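Local coordinates for protein glutathione S-transferase 2 (Onchocerca volvulus, PDB 1TU8) that conjugates glutathione to electrophilic compounds as a homodimeric pi-class transferase and appears to be central to the parasite's detoxification system, at residues Q49-Y54 with G64-H69; S2-Y7 with K27-R32. All coordinates share one frame; numbering follows the deposited sequence.

How the interactions relate
Both interactions lie in the thioredoxin-like N-terminal domain, their centres about 11 Å apart, and come one after the other in sequence: interaction 2 closes before interaction 1 opens. Interaction 2 pairs strands 3-8 and 29-33 in parallel at one margin of the four-stranded sheet. Interaction 1 packs helix 63-73 on the segment that runs into strand 52-55, the antiparallel neighbour of strand 3-8. Probable backbone hydrogen bonds tie the two together, T6 N to C52 O at 2.8 Å and Y54 N to K4 O at 2.9 Å. The S-hexylglutathione site thus draws Y7 from a strand of the sheet and L50 from the loop leading into its neighbour.

Interaction 1 of 2, residues Q49-Y54 with G64-H69; sequences QLPCLY and GAILRH. With GTX (S-hexylglutathione), chain E.
I66 reaches from helix 63-73 onto the backbone and side chains of 51-53, and its two branches divide the work. At CB the side chain forks. The CG2 branch stands anti to the backbone N and meets L53, approaching CB at 3.9 Å and continuing against CD2. The other branch leaves with CG1 anti to the carbonyl carbon (chi1 -69°), passes CG1 by the same L53 CB, and stretches on (chi2 165°) until CD1 lies over the backbone. This methyl tip is 3.8 Å from P51 O and equally 3.8 Å from L53 N, with the proline ring alongside, CG to I66 CD1 4.3 Å. L53 answers from the strand: one of its methyls, CD2, comes up to the edge of the H69 ring one helical turn on, 4.5 Å from H69 CD2. The imidazole is held at both nitrogens, ND1 by E81 of the second subunit and NE2 by D55, so this helix face reaches the dimer interface.

The peptide bond before P51 is cis, the cis-proline found at this point in thioredoxin-like GST domains. Just before it, the backbone of L50 pairs with the cysteinyl part of S-hexylglutathione in both directions. L50 N donates to GTX O2 at 2.9 Å, nearly straight at 170°, while GTX N2 donates to L50 O at 2.8 Å. S63, at the start of the helix, also hydrogen-bonds the ligand. The chemistry is therefore of two kinds: toward the helix, carbon packs against carbon, backbone and an imidazole edge; toward the ligand, the main-chain N and O of L50 grip the peptide of glutathione as a strand-like partner would.

Interaction 2 of 2, residues S2-Y7 with K27-R32; sequences SYKLTY and KFIDDR. With GTX (S-hexylglutathione), chain E.
T6 and D31 stand as neighbours on one face of the sheet. T6 OG1 gives its proton to D31 OD1 at 2.7 Å, taken on the anti lone pair, away from the other carboxylate oxygen. The D31 CG is anti to its backbone N (chi1 -179°), which brings the carboxylate alongside the threonine. K4 slants across the aspartate, its CG 3.7 Å from D31 CB, and its ammonium NZ stops 4.5 Å from D31 OD1, near enough that it would probably favour the negative charge though not a salt bridge. That ammonium also makes a cation-pi contact with Y54.

Beneath these side chains the backbones pair in parallel register, K4 with I29 through Y7 with R32. I29 N hydrogen-bonds to Y3 O, L5 N to I29 O, D31 N to L5 O and Y7 N to D31 O; the third is the most bent, at 139°. These are the two strands of the beta-alpha-beta unit of the thioredoxin-like domain, joined through helix 15-23, which packs on the opposite face of the sheet from T6 and D31. On that face L5 CB meets F28 CD2 at 4.0 Å, and I17, R18 and L21 of the helix close over the pair.

Farther out, R32 NH1 reaches D30 OD1 in a salt bridge of 2.9 Å, with the carboxylate oxygen in the guanidinium plane, while R18 holds D30 OD2. A water also sits at D30 OD2 and at L5 O. Toward the C-terminal end of strand 3-8, Y7, a probable glutathione-binding residue, brings its OH to 3.1 Å from GTX SG2, the sulfur lying near the ring plane; the amide N of L13 hydrogen-bonds this hydroxyl.

Interaction 1 of 2, residues Q49-Y54 with G64-H69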
ATOM      1  N   GLN A  49       0.493 -10.233  11.812  1.00 15.97           N
ATOM      2  CA  GLN A  49       1.726  -9.520  11.483  1.00 15.94           C
ATOM      3  C   GLN A  49       1.830  -8.173  12.187  1.00 15.56           C
ATOM      4  O   GLN A  49       0.843  -7.643  12.697  1.00 15.32           O
ATOM      5  CB  GLN A  49       1.829  -9.322   9.965  1.00 15.67           C
ATOM      6  CG  GLN A  49       2.123 -10.616   9.215  1.00 15.79           C
ATOM      7  CD  GLN A  49       2.742 -10.404   7.844  1.00 15.50           C
ATOM      8  OE1 GLN A  49       3.743 -11.044   7.502  1.00 17.65           O
ATOM      9  NE2 GLN A  49       2.154  -9.519   7.055  1.00 13.31           N
ATOM     10  N   LEU A  50       3.051  -7.649  12.198  1.00 15.52           N
ATOM     11  CA  LEU A  50       3.399  -6.361  12.791  1.00 15.22           C
ATOM     12  C   LEU A  50       3.916  -5.435  11.683  1.00 14.85           C
ATOM     13  O   LEU A  50       4.338  -5.934  10.629  1.00 14.64           O
ATOM     14  CB  LEU A  50       4.487  -6.579  13.838  1.00 15.66           C
ATOM     15  CG  LEU A  50       4.141  -7.535  14.980  1.00 16.38           C
ATOM     16  CD1 LEU A  50       5.344  -7.689  15.900  1.00 17.41           C
ATOM     17  CD2 LEU A  50       2.931  -7.031  15.758  1.00 16.50           C
ATOM     18  N   PRO A  51       3.919  -4.109  11.869  1.00 14.36           N
ATOM     19  CA  PRO A  51       3.620  -3.400  13.127  1.00 14.05           C
ATOM     20  C   PRO A  51       2.148  -3.296  13.546  1.00 14.22           C
ATOM     21  O   PRO A  51       1.238  -3.491  12.741  1.00 14.01           O
ATOM     22  CB  PRO A  51       4.168  -1.993  12.849  1.00 14.47           C
ATOM     23  CG  PRO A  51       4.018  -1.818  11.351  1.00 13.97           C
ATOM     24  CD  PRO A  51       4.272  -3.179  10.782  1.00 14.06           C
ATOM     25  N   CYS A  52       1.950  -2.994  14.828  1.00 14.20           N
ATOM     26  CA  CYS A  52       0.643  -2.718  15.418  1.00 13.84           C
ATOM     27  C   CYS A  52       0.741  -1.457  16.249  1.00 13.89           C
ATOM     28  O   CYS A  52       1.637  -1.342  17.077  1.00 13.62           O
ATOM     29  CB  CYS A  52       0.202  -3.861  16.321  1.00 13.95           C
ATOM     30  SG  CYS A  52      -1.472  -3.654  16.958  1.00 14.40           S
ATOM     31  N   LEU A  53      -0.165  -0.504  16.024  1.00 13.71           N
ATOM     32  CA  LEU A  53      -0.294   0.647  16.896  1.00 13.66           C
ATOM     33  C   LEU A  53      -1.535   0.480  17.749  1.00 14.36           C
ATOM     34  O   LEU A  53      -2.635   0.362  17.223  1.00 14.14           O
ATOM     35  CB  LEU A  53      -0.390   1.937  16.086  1.00 13.80           C
ATOM     36  CG  LEU A  53      -0.532   3.215  16.924  1.00 14.21           C
ATOM     37  CD1 LEU A  53       0.790   3.586  17.590  1.00 14.34           C
ATOM     38  CD2 LEU A  53      -1.073   4.377  16.098  1.00 14.20           C
ATOM     39  N   TYR A  54      -1.344   0.454  19.065  1.00 15.10           N
ATOM     40  CA  TYR A  54      -2.438   0.558  19.996  1.00 16.00           C
ATOM     41  C   TYR A  54      -2.601   2.041  20.269  1.00 16.53           C
ATOM     42  O   TYR A  54      -1.719   2.672  20.839  1.00 17.08           O
ATOM     43  CB  TYR A  54      -2.140  -0.209  21.285  1.00 16.22           C
ATOM     44  CG  TYR A  54      -1.893  -1.686  21.089  1.00 16.56           C
ATOM     45  CD1 TYR A  54      -0.608  -2.175  20.831  1.00 17.26           C
ATOM     46  CD2 TYR A  54      -2.938  -2.600  21.177  1.00 16.42           C
ATOM     47  CE1 TYR A  54      -0.377  -3.548  20.667  1.00 15.70           C
ATOM     48  CE2 TYR A  54      -2.714  -3.965  21.012  1.00 17.57           C
ATOM     49  CZ  TYR A  54      -1.436  -4.427  20.766  1.00 16.45           C
ATOM     50  OH  TYR A  54      -1.219  -5.775  20.616  1.00 16.16           O
ATOM     51  N   GLY A  64       0.806   1.265   6.547  1.00 11.73           N
ATOM     52  CA  GLY A  64       0.242   2.376   5.790  1.00 11.77           C
ATOM     53  C   GLY A  64      -1.020   2.940   6.416  1.00 11.56           C
ATOM     54  O   GLY A  64      -1.225   4.153   6.409  1.00 11.45           O
ATOM     55  N   ALA A  65      -1.882   2.066   6.938  1.00 11.15           N
ATOM     56  CA  ALA A  65      -3.101   2.506   7.623  1.00 10.97           C
ATOM     57  C   ALA A  65      -2.760   3.218   8.927  1.00 10.66           C
ATOM     58  O   ALA A  65      -3.390   4.203   9.282  1.00 11.38           O
ATOM     59  CB  ALA A  65      -4.049   1.319   7.887  1.00 10.96           C
ATOM     60  N   ILE A  66      -1.751   2.722   9.631  1.00 10.94           N
ATOM     61  CA  ILE A  66      -1.288   3.351  10.861  1.00 10.60           C
ATOM     62  C   ILE A  66      -0.819   4.782  10.583  1.00 10.59           C
ATOM     63  O   ILE A  66      -1.217   5.724  11.270  1.00  9.82           O
ATOM     64  CB  ILE A  66      -0.140   2.528  11.487  1.00 10.90           C
ATOM     65  CG1 ILE A  66      -0.672   1.192  12.028  1.00 11.52           C
ATOM     66  CG2 ILE A  66       0.536   3.300  12.604  1.00 10.91           C
ATOM     67  CD1 ILE A  66       0.395   0.191  12.329  1.00 11.00           C
ATOM     68  N   LEU A  67       0.039   4.939   9.586  1.00 10.56           N
ATOM     69  CA  LEU A  67       0.626   6.247   9.318  1.00 10.83           C
ATOM     70  C   LEU A  67      -0.428   7.228   8.811  1.00 11.04           C
ATOM     71  O   LEU A  67      -0.413   8.396   9.180  1.00 10.94           O
ATOM     72  CB  LEU A  67       1.791   6.132   8.336  1.00 11.09           C
ATOM     73  CG  LEU A  67       2.687   7.364   8.207  1.00 12.38           C
ATOM     74  CD1 LEU A  67       3.368   7.702   9.519  1.00 13.54           C
ATOM     75  CD2 LEU A  67       3.709   7.134   7.112  1.00 13.65           C
ATOM     76  N   ARG A  68      -1.361   6.751   7.991  1.00 11.11           N
ATOM     77  CA  ARG A  68      -2.445   7.602   7.486  1.00 10.91           C
ATOM     78  C   ARG A  68      -3.408   8.054   8.602  1.00 11.12           C
ATOM     79  O   ARG A  68      -3.893   9.187   8.586  1.00 10.78           O
ATOM     80  CB  ARG A  68      -3.201   6.899   6.353  1.00 11.23           C
ATOM     81  CG  ARG A  68      -2.488   6.957   5.022  1.00 11.16           C
ATOM     82  CD  ARG A  68      -3.297   6.404   3.855  1.00 10.60           C
ATOM     83  NE  ARG A  68      -3.419   4.947   3.888  1.00 10.75           N
ATOM     84  CZ  ARG A  68      -2.502   4.103   3.425  1.00 12.68           C
ATOM     85  NH1 ARG A  68      -1.386   4.552   2.852  1.00 13.81           N
ATOM     86  NH2 ARG A  68      -2.713   2.795   3.507  1.00 12.65           N
ATOM     87  N   HIS A  69      -3.664   7.172   9.568  1.00 10.94           N
ATOM     88  CA  HIS A  69      -4.491   7.492  10.738  1.00 11.56           C
ATOM     89  C   HIS A  69      -3.820   8.571  11.602  1.00 11.80           C
ATOM     90  O   HIS A  69      -4.463   9.549  11.992  1.00 11.81           O
ATOM     91  CB  HIS A  69      -4.829   6.220  11.544  1.00 11.55           C
ATOM     92  CG  HIS A  69      -5.218   6.489  12.965  1.00 12.79           C
ATOM     93  ND1 HIS A  69      -6.222   7.371  13.306  1.00 15.83           N
ATOM     94  CD2 HIS A  69      -4.729   6.007  14.130  1.00 15.27           C
ATOM     95  CE1 HIS A  69      -6.324   7.430  14.622  1.00 15.32           C
ATOM     96  NE2 HIS A  69      -5.431   6.610  15.145  1.00 13.34           N
TER
HETATM   97  N1  GTX E2001       1.589  -4.871   4.624  1.00 16.58           N
HETATM   98  CA1 GTX E2001       1.952  -5.101   6.016  1.00 16.03           C
HETATM   99  C1  GTX E2001       2.283  -3.774   6.635  1.00 15.70           C
HETATM  100  O11 GTX E2001       2.675  -2.802   5.869  1.00 12.32           O
HETATM  101  O12 GTX E2001       2.191  -3.570   7.924  1.00 13.52           O
HETATM  102  CB1 GTX E2001       3.143  -6.054   6.062  1.00 16.19           C
HETATM  103  CG1 GTX E2001       3.436  -6.538   7.482  1.00 17.09           C
HETATM  104  CD1 GTX E2001       4.622  -7.475   7.510  1.00 17.36           C
HETATM  105  OE1 GTX E2001       5.171  -7.965   6.326  1.00 18.00           O
HETATM  106  N2  GTX E2001       5.082  -7.809   8.717  1.00 19.79           N
HETATM  107  CA2 GTX E2001       6.198  -8.710   8.957  1.00 20.23           C
HETATM  108  C2  GTX E2001       5.839  -9.747   9.979  1.00 20.00           C
HETATM  109  O2  GTX E2001       4.988  -9.430  11.050  1.00 19.48           O
HETATM  110  CB2 GTX E2001       7.378  -7.908   9.490  1.00 21.36           C
HETATM  111  SG2 GTX E2001       7.918  -6.660   8.301  1.00 23.40           S
HETATM  112  C1S GTX E2001       9.110  -7.750   7.477  1.00 27.66           C
HETATM  113  C2S GTX E2001      10.525  -7.648   8.058  1.00 30.43           C
HETATM  114  C3S GTX E2001      10.649  -8.413   9.371  1.00 32.15           C
HETATM  115  C4S GTX E2001      12.057  -8.930   9.646  1.00 33.83           C
HETATM  116  C5S GTX E2001      12.093  -9.656  10.991  1.00 34.88           C
HETATM  117  C6S GTX E2001      11.383 -11.005  10.936  1.00 36.08           C
HETATM  118  N3  GTX E2001       6.346 -10.960   9.806  1.00 21.90           N
HETATM  119  CA3 GTX E2001       6.304 -11.953  10.871  1.00 22.81           C
HETATM  120  C3  GTX E2001       5.409 -13.111  10.512  1.00 23.79           C
HETATM  121  O31 GTX E2001       5.312 -14.131  11.323  1.00 26.00           O
HETATM  122  O32 GTX E2001       4.718 -13.117   9.398  1.00 23.01           O

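Interaction 2 of 2, residues S2-Y7 with K27-R32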
ATOM      1  N   SER A   2      -0.500   6.398  26.248  1.00 26.63           N
ATOM      2  CA  SER A   2      -1.710   6.178  25.432  1.00 25.26           C
ATOM      3  C   SER A   2      -1.412   5.555  24.047  1.00 23.54           C
ATOM      4  O   SER A   2      -2.329   5.066  23.383  1.00 23.56           O
ATOM      5  CB  SER A   2      -2.555   7.462  25.303  1.00 25.51           C
ATOM      6  OG  SER A   2      -2.069   8.329  24.296  1.00 27.09           O
ATOM      7  N   TYR A   3      -0.145   5.558  23.630  1.00 20.97           N
ATOM      8  CA  TYR A   3       0.288   4.893  22.392  1.00 19.41           C
ATOM      9  C   TYR A   3       1.317   3.795  22.665  1.00 18.45           C
ATOM     10  O   TYR A   3       2.249   4.010  23.428  1.00 18.15           O
ATOM     11  CB  TYR A   3       0.935   5.898  21.441  1.00 18.95           C
ATOM     12  CG  TYR A   3      -0.010   6.940  20.903  1.00 17.55           C
ATOM     13  CD1 TYR A   3      -0.054   8.213  21.459  1.00 17.04           C
ATOM     14  CD2 TYR A   3      -0.864   6.656  19.846  1.00 17.16           C
ATOM     15  CE1 TYR A   3      -0.928   9.192  20.971  1.00 15.72           C
ATOM     16  CE2 TYR A   3      -1.739   7.632  19.338  1.00 16.28           C
ATOM     17  CZ  TYR A   3      -1.768   8.890  19.908  1.00 16.09           C
ATOM     18  OH  TYR A   3      -2.627   9.859  19.429  1.00 16.55           O
ATOM     19  N   LYS A   4       1.148   2.636  22.033  1.00 17.63           N
ATOM     20  CA  LYS A   4       2.172   1.588  22.000  1.00 17.19           C
ATOM     21  C   LYS A   4       2.368   1.087  20.568  1.00 16.48           C
ATOM     22  O   LYS A   4       1.412   0.667  19.917  1.00 15.52           O
ATOM     23  CB  LYS A   4       1.799   0.406  22.907  1.00 17.39           C
ATOM     24  CG  LYS A   4       2.770  -0.771  22.818  1.00 19.16           C
ATOM     25  CD  LYS A   4       2.681  -1.712  24.030  1.00 21.55           C
ATOM     26  CE  LYS A   4       1.502  -2.663  23.924  1.00 23.34           C
ATOM     27  NZ  LYS A   4       1.371  -3.513  25.160  1.00 25.81           N
ATOM     28  N   LEU A   5       3.608   1.128  20.091  1.00 15.42           N
ATOM     29  CA  LEU A   5       3.946   0.614  18.774  1.00 15.32           C
ATOM     30  C   LEU A   5       4.697  -0.690  18.926  1.00 15.35           C
ATOM     31  O   LEU A   5       5.838  -0.709  19.390  1.00 16.03           O
ATOM     32  CB  LEU A   5       4.806   1.608  18.006  1.00 14.84           C
ATOM     33  CG  LEU A   5       5.065   1.263  16.546  1.00 14.78           C
ATOM     34  CD1 LEU A   5       3.761   1.330  15.758  1.00 14.66           C
ATOM     35  CD2 LEU A   5       6.101   2.207  15.980  1.00 14.61           C
ATOM     36  N   THR A   6       4.053  -1.772  18.521  1.00 14.94           N
ATOM     37  CA  THR A   6       4.635  -3.099  18.611  1.00 14.88           C
ATOM     38  C   THR A   6       5.208  -3.505  17.258  1.00 14.89           C
ATOM     39  O   THR A   6       4.488  -3.571  16.265  1.00 14.68           O
ATOM     40  CB  THR A   6       3.559  -4.077  19.074  1.00 15.26           C
ATOM     41  OG1 THR A   6       3.131  -3.719  20.400  1.00 15.50           O
ATOM     42  CG2 THR A   6       4.102  -5.486  19.189  1.00 15.43           C
ATOM     43  N   TYR A   7       6.512  -3.743  17.234  1.00 15.22           N
ATOM     44  CA  TYR A   7       7.204  -4.232  16.042  1.00 15.39           C
ATOM     45  C   TYR A   7       8.459  -4.996  16.461  1.00 15.70           C
ATOM     46  O   TYR A   7       8.785  -5.090  17.647  1.00 16.16           O
ATOM     47  CB  TYR A   7       7.572  -3.058  15.133  1.00 15.45           C
ATOM     48  CG  TYR A   7       8.048  -3.448  13.743  1.00 15.10           C
ATOM     49  CD1 TYR A   7       9.310  -3.078  13.294  1.00 14.30           C
ATOM     50  CD2 TYR A   7       7.226  -4.170  12.871  1.00 14.71           C
ATOM     51  CE1 TYR A   7       9.750  -3.418  12.024  1.00 14.55           C
ATOM     52  CE2 TYR A   7       7.665  -4.525  11.591  1.00 14.76           C
ATOM     53  CZ  TYR A   7       8.931  -4.136  11.179  1.00 14.60           C
ATOM     54  OH  TYR A   7       9.393  -4.455   9.922  1.00 15.97           O
ATOM     55  N   LYS A  27       4.348  10.954  22.668  1.00 17.62           N
ATOM     56  CA  LYS A  27       4.971   9.978  23.547  1.00 18.09           C
ATOM     57  C   LYS A  27       4.348   8.607  23.309  1.00 17.39           C
ATOM     58  O   LYS A  27       3.124   8.470  23.215  1.00 17.70           O
ATOM     59  CB  LYS A  27       4.809  10.394  25.015  1.00 18.70           C
ATOM     60  CG  LYS A  27       5.312  11.800  25.346  1.00 21.51           C
ATOM     61  CD  LYS A  27       6.800  11.974  25.094  1.00 24.81           C
ATOM     62  CE  LYS A  27       7.346  13.200  25.845  1.00 27.33           C
ATOM     63  NZ  LYS A  27       8.402  13.912  25.066  1.00 29.06           N
ATOM     64  N   PHE A  28       5.194   7.590  23.195  1.00 16.64           N
ATOM     65  CA  PHE A  28       4.712   6.239  22.956  1.00 16.14           C
ATOM     66  C   PHE A  28       5.642   5.171  23.532  1.00 16.06           C
ATOM     67  O   PHE A  28       6.828   5.412  23.757  1.00 15.92           O
ATOM     68  CB  PHE A  28       4.492   6.000  21.451  1.00 16.02           C
ATOM     69  CG  PHE A  28       5.765   5.927  20.635  1.00 15.49           C
ATOM     70  CD1 PHE A  28       6.485   7.072  20.336  1.00 15.09           C
ATOM     71  CD2 PHE A  28       6.218   4.711  20.133  1.00 15.06           C
ATOM     72  CE1 PHE A  28       7.655   7.005  19.570  1.00 15.10           C
ATOM     73  CE2 PHE A  28       7.383   4.638  19.364  1.00 14.78           C
ATOM     74  CZ  PHE A  28       8.098   5.785  19.087  1.00 15.16           C
ATOM     75  N   ILE A  29       5.079   3.992  23.768  1.00 15.83           N
ATOM     76  CA  ILE A  29       5.863   2.844  24.179  1.00 16.49           C
ATOM     77  C   ILE A  29       6.379   2.213  22.895  1.00 16.71           C
ATOM     78  O   ILE A  29       5.593   1.740  22.079  1.00 16.36           O
ATOM     79  CB  ILE A  29       5.003   1.823  24.961  1.00 16.58           C
ATOM     80  CG1 ILE A  29       4.429   2.451  26.233  1.00 17.66           C
ATOM     81  CG2 ILE A  29       5.834   0.585  25.297  1.00 16.91           C
ATOM     82  CD1 ILE A  29       3.233   1.691  26.790  1.00 20.17           C
ATOM     83  N   ASP A  30       7.692   2.261  22.703  1.00 16.95           N
ATOM     84  CA  ASP A  30       8.342   1.588  21.586  1.00 17.95           C
ATOM     85  C   ASP A  30       8.570   0.117  21.960  1.00 18.65           C
ATOM     86  O   ASP A  30       9.611  -0.245  22.506  1.00 19.48           O
ATOM     87  CB  ASP A  30       9.654   2.293  21.251  1.00 17.87           C
ATOM     88  CG  ASP A  30      10.139   1.978  19.857  1.00 18.04           C
ATOM     89  OD1 ASP A  30      11.275   2.368  19.535  1.00 16.51           O
ATOM     90  OD2 ASP A  30       9.446   1.361  19.020  1.00 16.80           O
ATOM     91  N   ASP A  31       7.565  -0.706  21.672  1.00 19.64           N
ATOM     92  CA  ASP A  31       7.497  -2.112  22.094  1.00 20.26           C
ATOM     93  C   ASP A  31       8.185  -3.000  21.061  1.00 21.29           C
ATOM     94  O   ASP A  31       7.555  -3.486  20.117  1.00 21.03           O
ATOM     95  CB  ASP A  31       6.019  -2.498  22.281  1.00 20.54           C
ATOM     96  CG  ASP A  31       5.822  -3.937  22.745  1.00 21.28           C
ATOM     97  OD1 ASP A  31       4.756  -4.521  22.421  1.00 20.30           O
ATOM     98  OD2 ASP A  31       6.653  -4.544  23.451  1.00 21.16           O
ATOM     99  N   ARG A  32       9.490  -3.180  21.249  1.00 22.18           N
ATOM    100  CA  ARG A  32      10.346  -3.884  20.311  1.00 23.39           C
ATOM    101  C   ARG A  32      10.491  -5.322  20.787  1.00 24.59           C
ATOM    102  O   ARG A  32      11.139  -5.574  21.804  1.00 24.68           O
ATOM    103  CB  ARG A  32      11.718  -3.206  20.236  1.00 23.49           C
ATOM    104  CG  ARG A  32      11.652  -1.702  19.974  1.00 24.24           C
ATOM    105  CD  ARG A  32      12.969  -0.976  20.196  1.00 25.14           C
ATOM    106  NE  ARG A  32      13.850  -1.150  19.043  1.00 26.67           N
ATOM    107  CZ  ARG A  32      13.979  -0.284  18.033  1.00 28.39           C
ATOM    108  NH1 ARG A  32      13.284   0.850  18.001  1.00 27.96           N
ATOM    109  NH2 ARG A  32      14.810  -0.564  17.033  1.00 28.69           N
TER
HETATM  110  N1  GTX E2001       1.589  -4.871   4.624  1.00 16.58           N
HETATM  111  CA1 GTX E2001       1.952  -5.101   6.016  1.00 16.03           C
HETATM  112  C1  GTX E2001       2.283  -3.774   6.635  1.00 15.70           C
HETATM  113  O11 GTX E2001       2.675  -2.802   5.869  1.00 12.32           O
HETATM  114  O12 GTX E2001       2.191  -3.570   7.924  1.00 13.52           O
HETATM  115  CB1 GTX E2001       3.143  -6.054   6.062  1.00 16.19           C
HETATM  116  CG1 GTX E2001       3.436  -6.538   7.482  1.00 17.09           C
HETATM  117  CD1 GTX E2001       4.622  -7.475   7.510  1.00 17.36           C
HETATM  118  OE1 GTX E2001       5.171  -7.965   6.326  1.00 18.00           O
HETATM  119  N2  GTX E2001       5.082  -7.809   8.717  1.00 19.79           N
HETATM  120  CA2 GTX E2001       6.198  -8.710   8.957  1.00 20.23           C
HETATM  121  C2  GTX E2001       5.839  -9.747   9.979  1.00 20.00           C
HETATM  122  O2  GTX E2001       4.988  -9.430  11.050  1.00 19.48           O
HETATM  123  CB2 GTX E2001       7.378  -7.908   9.490  1.00 21.36           C
HETATM  124  SG2 GTX E2001       7.918  -6.660   8.301  1.00 23.40           S
HETATM  125  C1S GTX E2001       9.110  -7.750   7.477  1.00 27.66           C
HETATM  126  C2S GTX E2001      10.525  -7.648   8.058  1.00 30.43           C
HETATM  127  C3S GTX E2001      10.649  -8.413   9.371  1.00 32.15           C
HETATM  128  C4S GTX E2001      12.057  -8.930   9.646  1.00 33.83           C
HETATM  129  C5S GTX E2001      12.093  -9.656  10.991  1.00 34.88           C
HETATM  130  C6S GTX E2001      11.383 -11.005  10.936  1.00 36.08           C
HETATM  131  N3  GTX E2001       6.346 -10.960   9.806  1.00 21.90           N
HETATM  132  CA3 GTX E2001       6.304 -11.953  10.871  1.00 22.81           C
HETATM  133  C3  GTX E2001       5.409 -13.111  10.512  1.00 23.79           C
HETATM  134  O31 GTX E2001       5.312 -14.131  11.323  1.00 26.00           O
HETATM  135  O32 GTX E2001       4.718 -13.117   9.398  1.00 23.01           O
HETATM  136  O   HOH W   1       8.377  -1.017  18.252  1.00 17.07           O